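Local structure of cellulosomal scaffoldin adaptor protein B (Acetivibrio cellulolyticus, 4UYP) at residues K1-V13 and F32-D44. The protein serves as an adaptor scaffoldin of the cellulosome, its C-terminal calcium-binding dockerin domain docking onto a cohesin of the anchoring scaffoldin ScaC. The protein carries 2 engineered substitutions. Sequence-based numbering, arbitrary orientation. Where two conformers were deposited one is given.
Sequences KFIYGDVDGNGSV and FPYEYGMLAADVD. With CA (calcium ion), chain L; CA (calcium ion), chain K.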
ATOM      1  N   LYS B   1       7.544  31.453  -5.213  1.00 54.12           N
ATOM      2  CA  LYS B   1       9.019  31.513  -4.919  1.00 47.65           C
ATOM      3  C   LYS B   1       9.417  30.468  -3.843  1.00 44.00           C
ATOM      4  O   LYS B   1       8.825  30.417  -2.752  1.00 40.16           O
ATOM      5  CB  LYS B   1       9.490  32.920  -4.467  1.00 55.50           C
ATOM      6  CG  LYS B   1      11.007  33.154  -4.509  1.00 52.87           C
ATOM      7  CD  LYS B   1      11.483  33.653  -5.869  1.00 62.67           C
ATOM      8  CE  LYS B   1      11.818  32.534  -6.870  1.00 65.99           C
ATOM      9  NZ  LYS B   1      10.631  31.725  -7.308  1.00 61.21           N
ATOM     10  N   PHE B   2      10.414  29.637  -4.168  1.00 32.97           N
ATOM     11  CA  PHE B   2      10.973  28.726  -3.182  1.00 30.07           C
ATOM     12  C   PHE B   2      12.370  28.314  -3.673  1.00 26.74           C
ATOM     13  O   PHE B   2      12.682  28.478  -4.872  1.00 25.16           O
ATOM     14  CB  PHE B   2      10.036  27.472  -3.004  1.00 27.49           C
ATOM     15  CG  PHE B   2       9.931  26.612  -4.230  1.00 26.22           C
ATOM     16  CD1 PHE B   2       8.970  26.838  -5.238  1.00 28.14           C
ATOM     17  CD2 PHE B   2      10.841  25.552  -4.431  1.00 23.17           C
ATOM     18  CE1 PHE B   2       8.930  26.020  -6.368  1.00 29.64           C
ATOM     19  CE2 PHE B   2      10.817  24.808  -5.565  1.00 25.30           C
ATOM     20  CZ  PHE B   2       9.872  24.995  -6.541  1.00 27.24           C
ATOM     21  N   ILE B   3      13.203  27.755  -2.786  1.00 20.60           N
ATOM     22  CA  ILE B   3      14.529  27.200  -3.154  1.00 18.99           C
ATOM     23  C   ILE B   3      14.448  25.682  -3.221  1.00 18.76           C
ATOM     24  O   ILE B   3      13.929  25.079  -2.294  1.00 18.43           O
ATOM     25  CB  ILE B   3      15.599  27.582  -2.101  1.00 21.45           C
ATOM     26  CG1 ILE B   3      15.659  29.125  -2.011  1.00 22.79           C
ATOM     27  CG2 ILE B   3      16.944  26.890  -2.283  1.00 19.65           C
ATOM     28  CD1 ILE B   3      16.205  29.664  -0.715  1.00 29.01           C
ATOM     29  N   TYR B   4      14.858  25.131  -4.352  1.00 16.24           N
ATOM     30  CA  TYR B   4      14.846  23.643  -4.498  1.00 16.73           C
ATOM     31  C   TYR B   4      15.670  23.089  -3.306  1.00 14.69           C
ATOM     32  O   TYR B   4      16.776  23.536  -3.036  1.00 16.73           O
ATOM     33  CB  TYR B   4      15.380  23.165  -5.820  1.00 17.69           C
ATOM     34  CG  TYR B   4      14.355  23.330  -6.924  1.00 20.30           C
ATOM     35  CD1 TYR B   4      13.235  22.573  -6.963  1.00 22.98           C
ATOM     36  CD2 TYR B   4      14.573  24.335  -7.876  1.00 23.57           C
ATOM     37  CE1 TYR B   4      12.266  22.774  -8.002  1.00 24.02           C
ATOM     38  CE2 TYR B   4      13.651  24.543  -8.887  1.00 26.91           C
ATOM     39  CZ  TYR B   4      12.547  23.769  -8.917  1.00 25.15           C
ATOM     40  OH  TYR B   4      11.695  24.021  -9.979  1.00 32.75           O
ATOM     41  N   GLY B   5      15.126  22.046  -2.706  1.00 13.77           N
ATOM     42  CA  GLY B   5      15.895  21.428  -1.578  1.00 14.24           C
ATOM     43  C   GLY B   5      15.447  21.930  -0.241  1.00 14.84           C
ATOM     44  O   GLY B   5      15.653  21.282   0.780  1.00 14.77           O
ATOM     45  N   ASP B   6      14.781  23.101  -0.204  1.00 13.52           N
ATOM     46  CA  ASP B   6      14.472  23.735   1.071  1.00 13.75           C
ATOM     47  C   ASP B   6      13.094  23.370   1.577  1.00 15.89           C
ATOM     48  O   ASP B   6      12.126  24.106   1.522  1.00 17.16           O
ATOM     49  CB  ASP B   6      14.521  25.276   0.916  1.00 14.72           C
ATOM     50  CG  ASP B   6      14.254  25.934   2.226  1.00 14.97           C
ATOM     51  OD1 ASP B   6      14.406  25.388   3.330  1.00 14.33           O
ATOM     52  OD2 ASP B   6      13.851  27.131   2.210  1.00 17.42           O
ATOM     53  N   VAL B   7      12.979  22.104   2.024  1.00 14.34           N
ATOM     54  CA  VAL B   7      11.661  21.505   2.204  0.50 13.83           C
ATOM     55  C   VAL B   7      10.938  22.034   3.475  1.00 14.67           C
ATOM     56  O   VAL B   7       9.726  22.004   3.505  1.00 15.41           O
ATOM     57  CB  VAL B   7      11.787  19.926   2.170  0.50 15.33           C
ATOM     58  CG1 VAL B   7      12.844  19.425   1.148  0.50 13.37           C
ATOM     59  CG2 VAL B   7      12.286  19.425   3.435  0.50 14.12           C
ATOM     60  N   ASP B   8      11.702  22.569   4.427  1.00 14.58           N
ATOM     61  CA  ASP B   8      11.138  23.220   5.625  1.00 15.06           C
ATOM     62  C   ASP B   8      10.916  24.711   5.430  1.00 17.07           C
ATOM     63  O   ASP B   8      10.381  25.342   6.345  1.00 18.92           O
ATOM     64  CB  ASP B   8      11.874  22.910   6.953  1.00 16.26           C
ATOM     65  CG  ASP B   8      13.310  23.439   7.044  1.00 15.51           C
ATOM     66  OD1 ASP B   8      13.709  24.249   6.100  1.00 16.10           O
ATOM     67  OD2 ASP B   8      13.988  23.109   8.038  1.00 16.58           O
ATOM     68  N   GLY B   9      11.302  25.238   4.269  1.00 16.80           N
ATOM     69  CA  GLY B   9      10.985  26.674   3.931  1.00 19.32           C
ATOM     70  C   GLY B   9      11.763  27.641   4.743  1.00 19.79           C
ATOM     71  O   GLY B   9      11.288  28.784   4.888  1.00 22.74           O
ATOM     72  N   ASN B  10      12.901  27.333   5.292  1.00 16.99           N
ATOM     73  CA  ASN B  10      13.577  28.244   6.179  1.00 18.32           C
ATOM     74  C   ASN B  10      14.594  29.117   5.385  1.00 17.17           C
ATOM     75  O   ASN B  10      15.343  29.882   6.059  1.00 22.29           O
ATOM     76  CB  ASN B  10      14.237  27.571   7.441  1.00 16.64           C
ATOM     77  CG  ASN B  10      15.523  26.793   7.086  1.00 15.41           C
ATOM     78  OD1 ASN B  10      15.735  26.442   5.921  1.00 16.39           O
ATOM     79  ND2 ASN B  10      16.315  26.522   8.050  1.00 18.61           N
ATOM     80  N   GLY B  11      14.670  28.950   4.061  1.00 18.44           N
ATOM     81  CA  GLY B  11      15.589  29.802   3.297  1.00 21.01           C
ATOM     82  C   GLY B  11      16.965  29.203   3.011  1.00 20.07           C
ATOM     83  O   GLY B  11      17.820  29.883   2.392  1.00 21.84           O
ATOM     84  N   SER B  12      17.236  27.948   3.490  1.00 18.20           N
ATOM     85  CA  SER B  12      18.510  27.369   3.380  0.50 17.19           C
ATOM     86  C   SER B  12      18.352  25.863   3.117  1.00 15.93           C
ATOM     87  O   SER B  12      17.467  25.307   3.757  1.00 15.98           O
ATOM     88  CB  SER B  12      19.128  27.519   4.745  0.50 19.54           C
ATOM     89  OG  SER B  12      20.453  27.145   4.781  0.50 21.14           O
ATOM     90  N   VAL B  13      19.201  25.262   2.285  1.00 15.38           N
ATOM     91  CA  VAL B  13      19.177  23.806   2.109  1.00 14.44           C
ATOM     92  C   VAL B  13      20.185  23.228   3.081  1.00 15.53           C
ATOM     93  O   VAL B  13      21.382  23.504   3.068  1.00 15.10           O
ATOM     94  CB  VAL B  13      19.558  23.454   0.674  1.00 15.34           C
ATOM     95  CG1 VAL B  13      19.376  21.946   0.486  1.00 16.24           C
ATOM     96  CG2 VAL B  13      18.598  24.185  -0.287  1.00 17.31           C
ATOM     97  N   PHE B  32       4.292  18.316   3.838  1.00 25.04           N
ATOM     98  CA  PHE B  32       5.307  19.142   4.408  1.00 21.81           C
ATOM     99  C   PHE B  32       4.624  20.441   5.025  1.00 24.39           C
ATOM    100  O   PHE B  32       3.743  20.924   4.422  1.00 28.48           O
ATOM    101  CB  PHE B  32       6.343  19.513   3.323  1.00 23.19           C
ATOM    102  CG  PHE B  32       7.111  18.334   2.756  1.00 22.11           C
ATOM    103  CD1 PHE B  32       8.166  17.752   3.475  1.00 24.44           C
ATOM    104  CD2 PHE B  32       6.770  17.775   1.573  1.00 19.25           C
ATOM    105  CE1 PHE B  32       8.863  16.689   2.903  1.00 21.12           C
ATOM    106  CE2 PHE B  32       7.478  16.687   1.010  1.00 20.24           C
ATOM    107  CZ  PHE B  32       8.523  16.140   1.713  1.00 18.74           C
ATOM    108  N   PRO B  33       4.964  20.855   6.265  1.00 32.70           N
ATOM    109  CA  PRO B  33       4.741  22.217   6.819  1.00 35.93           C
ATOM    110  C   PRO B  33       5.772  23.266   6.221  1.00 36.12           C
ATOM    111  O   PRO B  33       6.684  23.870   6.854  1.00 48.86           O
ATOM    112  CB  PRO B  33       4.897  22.062   8.313  1.00 35.17           C
ATOM    113  CG  PRO B  33       5.761  20.865   8.489  1.00 38.48           C
ATOM    114  CD  PRO B  33       5.702  20.008   7.224  1.00 34.78           C
ATOM    115  N   TYR B  34       5.597  23.410   4.950  1.00 24.48           N
ATOM    116  CA  TYR B  34       5.993  24.604   4.214  1.00 22.75           C
ATOM    117  C   TYR B  34       5.109  24.528   3.041  1.00 22.71           C
ATOM    118  O   TYR B  34       4.870  23.453   2.457  1.00 22.25           O
ATOM    119  CB  TYR B  34       7.412  24.436   3.747  1.00 22.19           C
ATOM    120  CG  TYR B  34       7.923  25.449   2.792  1.00 19.99           C
ATOM    121  CD1 TYR B  34       7.511  26.802   2.844  1.00 22.80           C
ATOM    122  CD2 TYR B  34       8.886  25.088   1.811  1.00 20.11           C
ATOM    123  CE1 TYR B  34       8.024  27.705   1.960  1.00 23.77           C
ATOM    124  CE2 TYR B  34       9.436  26.016   0.952  1.00 23.09           C
ATOM    125  CZ  TYR B  34       9.001  27.317   1.042  1.00 23.71           C
ATOM    126  OH  TYR B  34       9.628  28.203   0.205  1.00 25.33           O
ATOM    127  N   GLU B  35       4.534  25.698   2.715  1.00 21.82           N
ATOM    128  CA  GLU B  35       3.610  25.816   1.606  1.00 23.90           C
ATOM    129  C   GLU B  35       4.113  25.248   0.247  1.00 21.42           C
ATOM    130  O   GLU B  35       3.405  24.689  -0.564  1.00 22.93           O
ATOM    131  CB  GLU B  35       3.332  27.356   1.553  1.00 27.13           C
ATOM    132  CG  GLU B  35       2.803  27.831   0.272  1.00 30.38           C
ATOM    133  CD  GLU B  35       2.356  29.284   0.431  1.00 32.57           C
ATOM    134  OE1 GLU B  35       3.145  30.108   0.934  1.00 35.67           O
ATOM    135  OE2 GLU B  35       1.203  29.511   0.116  1.00 37.48           O
ATOM    136  N   TYR B  36       5.422  25.390   0.030  1.00 18.49           N
ATOM    137  CA  TYR B  36       6.097  24.886  -1.168  1.00 19.78           C
ATOM    138  C   TYR B  36       7.002  23.644  -0.920  1.00 18.15           C
ATOM    139  O   TYR B  36       7.871  23.382  -1.771  1.00 19.40           O
ATOM    140  CB  TYR B  36       6.938  25.980  -1.916  1.00 23.49           C
ATOM    141  CG  TYR B  36       6.081  27.146  -2.401  1.00 26.86           C
ATOM    142  CD1 TYR B  36       5.249  27.007  -3.509  1.00 31.98           C
ATOM    143  CD2 TYR B  36       6.030  28.316  -1.637  1.00 29.67           C
ATOM    144  CE1 TYR B  36       4.452  28.066  -3.926  1.00 36.58           C
ATOM    145  CE2 TYR B  36       5.198  29.391  -2.035  1.00 34.59           C
ATOM    146  CZ  TYR B  36       4.420  29.215  -3.136  1.00 34.95           C
ATOM    147  OH  TYR B  36       3.617  30.262  -3.547  1.00 44.75           O
ATOM    148  N   GLY B  37       6.739  22.941   0.191  1.00 17.15           N
ATOM    149  CA  GLY B  37       7.692  21.796   0.552  1.00 15.89           C
ATOM    150  C   GLY B  37       7.590  20.742  -0.491  1.00 16.38           C
ATOM    151  O   GLY B  37       8.622  20.101  -0.796  1.00 16.17           O
ATOM    152  N   MET B  38       6.421  20.399  -1.026  1.00 16.44           N
ATOM    153  CA  MET B  38       6.359  19.337  -1.999  0.50 20.44           C
ATOM    154  C   MET B  38       7.164  19.632  -3.267  1.00 20.70           C
ATOM    155  O   MET B  38       7.931  18.799  -3.751  1.00 20.82           O
ATOM    156  CB  MET B  38       4.881  18.985  -2.291  0.50 21.71           C
ATOM    157  CG  MET B  38       4.731  17.717  -3.082  0.50 23.91           C
ATOM    158  SD  MET B  38       4.633  16.233  -2.072  0.50 25.90           S
ATOM    159  CE  MET B  38       5.808  16.595  -0.832  0.50 27.07           C
ATOM    160  N   LEU B  39       7.028  20.855  -3.831  1.00 18.94           N
ATOM    161  CA  LEU B  39       7.769  21.196  -4.994  1.00 19.15           C
ATOM    162  C   LEU B  39       9.279  21.296  -4.640  1.00 16.31           C
ATOM    163  O   LEU B  39      10.158  20.911  -5.451  1.00 21.36           O
ATOM    164  CB  LEU B  39       7.337  22.595  -5.449  1.00 24.12           C
ATOM    165  CG  LEU B  39       6.338  22.653  -6.606  1.00 31.06           C
ATOM    166  CD1 LEU B  39       5.703  21.384  -7.143  1.00 32.73           C
ATOM    167  CD2 LEU B  39       5.344  23.773  -6.234  1.00 34.93           C
ATOM    168  N   ALA B  40       9.603  21.803  -3.441  1.00 15.35           N
ATOM    169  CA  ALA B  40      11.011  21.954  -3.064  1.00 15.17           C
ATOM    170  C   ALA B  40      11.667  20.555  -2.880  1.00 15.04           C
ATOM    171  O   ALA B  40      12.865  20.418  -3.085  1.00 15.72           O
ATOM    172  CB  ALA B  40      11.161  22.787  -1.814  1.00 16.90           C
ATOM    173  N   ALA B  41      10.859  19.619  -2.442  1.00 13.66           N
ATOM    174  CA  ALA B  41      11.452  18.280  -2.169  1.00 14.15           C
ATOM    175  C   ALA B  41      11.768  17.528  -3.457  1.00 13.84           C
ATOM    176  O   ALA B  41      12.570  16.592  -3.455  1.00 13.92           O
ATOM    177  CB  ALA B  41      10.417  17.459  -1.380  1.00 12.97           C
ATOM    178  N   ASP B  42      11.079  17.802  -4.559  1.00 13.70           N
ATOM    179  CA  ASP B  42      11.201  17.021  -5.757  1.00 12.55           C
ATOM    180  C   ASP B  42      12.436  17.534  -6.571  1.00 14.07           C
ATOM    181  O   ASP B  42      12.258  18.126  -7.684  1.00 14.41           O
ATOM    182  CB  ASP B  42       9.878  17.042  -6.611  1.00 14.20           C
ATOM    183  CG  ASP B  42      10.004  16.227  -7.839  1.00 15.79           C
ATOM    184  OD1 ASP B  42      10.831  15.245  -7.924  1.00 14.41           O
ATOM    185  OD2 ASP B  42       9.248  16.487  -8.807  1.00 18.36           O
ATOM    186  N   VAL B  43      13.611  17.256  -6.051  1.00 12.52           N
ATOM    187  CA  VAL B  43      14.795  17.877  -6.623  1.00 12.83           C
ATOM    188  C   VAL B  43      15.212  17.185  -7.905  1.00 15.16           C
ATOM    189  O   VAL B  43      16.067  17.773  -8.632  1.00 15.97           O
ATOM    190  CB  VAL B  43      15.916  17.987  -5.597  1.00 11.86           C
ATOM    191  CG1 VAL B  43      15.550  18.909  -4.472  1.00 13.08           C
ATOM    192  CG2 VAL B  43      16.254  16.632  -4.941  1.00 12.62           C
ATOM    193  N   ASP B  44      14.783  15.967  -8.235  1.00 14.57           N
ATOM    194  CA  ASP B  44      15.019  15.455  -9.599  1.00 18.31           C
ATOM    195  C   ASP B  44      13.935  15.887 -10.638  1.00 17.90           C
ATOM    196  O   ASP B  44      14.086  15.603 -11.819  1.00 21.95           O
ATOM    197  CB  ASP B  44      15.382  13.962  -9.597  1.00 17.02           C
ATOM    198  CG  ASP B  44      14.147  13.013  -9.392  1.00 14.34           C
ATOM    199  OD1 ASP B  44      13.055  13.577  -9.142  1.00 14.18           O
ATOM    200  OD2 ASP B  44      14.394  11.816  -9.668  1.00 15.12           O
TER
HETATM  201 CA    CA L 201      15.703  24.272   4.918  1.00 14.74          CA
HETATM  202 CA    CA K 200      11.528  13.142  -7.443  1.00 13.19          CA
HETATM  203  O   HOH W   1       8.603  30.480  -0.282  1.00 32.57           O
HETATM  204  O   HOH W   2      12.467  28.147   0.038  1.00 21.47           O
HETATM  205  O   HOH W   3      16.485  23.479   7.053  1.00 13.15           O
HETATM  206  O   HOH W   4      12.474  10.934  -7.718  1.00 11.66           O
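F2, V7 and Y34 bury more surface than any other residues in this contact, in which the first calcium loop of a type I dockerin, a domain of two EF-hand-like motifs, packs on the short helix 37-41 and the chain leading into it. G9 CA sits over the centre of the Y34 ring, 3.2 Å from the centroid, a CH-pi contact only 7° off the normal; the backbone N of Y36 lies over the opposite face, so the phenol is clamped between the calcium loop and its own turn. Its OH reaches F2 CB and, through one water, both I3 N and D6 OD2, tying the ring to an aspartate whose OD1 binds the calcium at 2.3 Å. The F2 ring, with CG held between backbone N and carbonyl carbon (chi1 65°), rests on helix 37-41: L39 CB is over one face, 3.7 Å from F2 CZ, while F2 CD2 meets A40 CB. The F2 and Y36 planes differ by only 17°, yet the rings are too displaced to overlap much. V7 O lies 3.4 Å from Y34 CB, and in the conformer given V7 CG1 lies against A41. Directly linking the two segments, G5 N donates a hydrogen bond to A40 O at 2.8 Å.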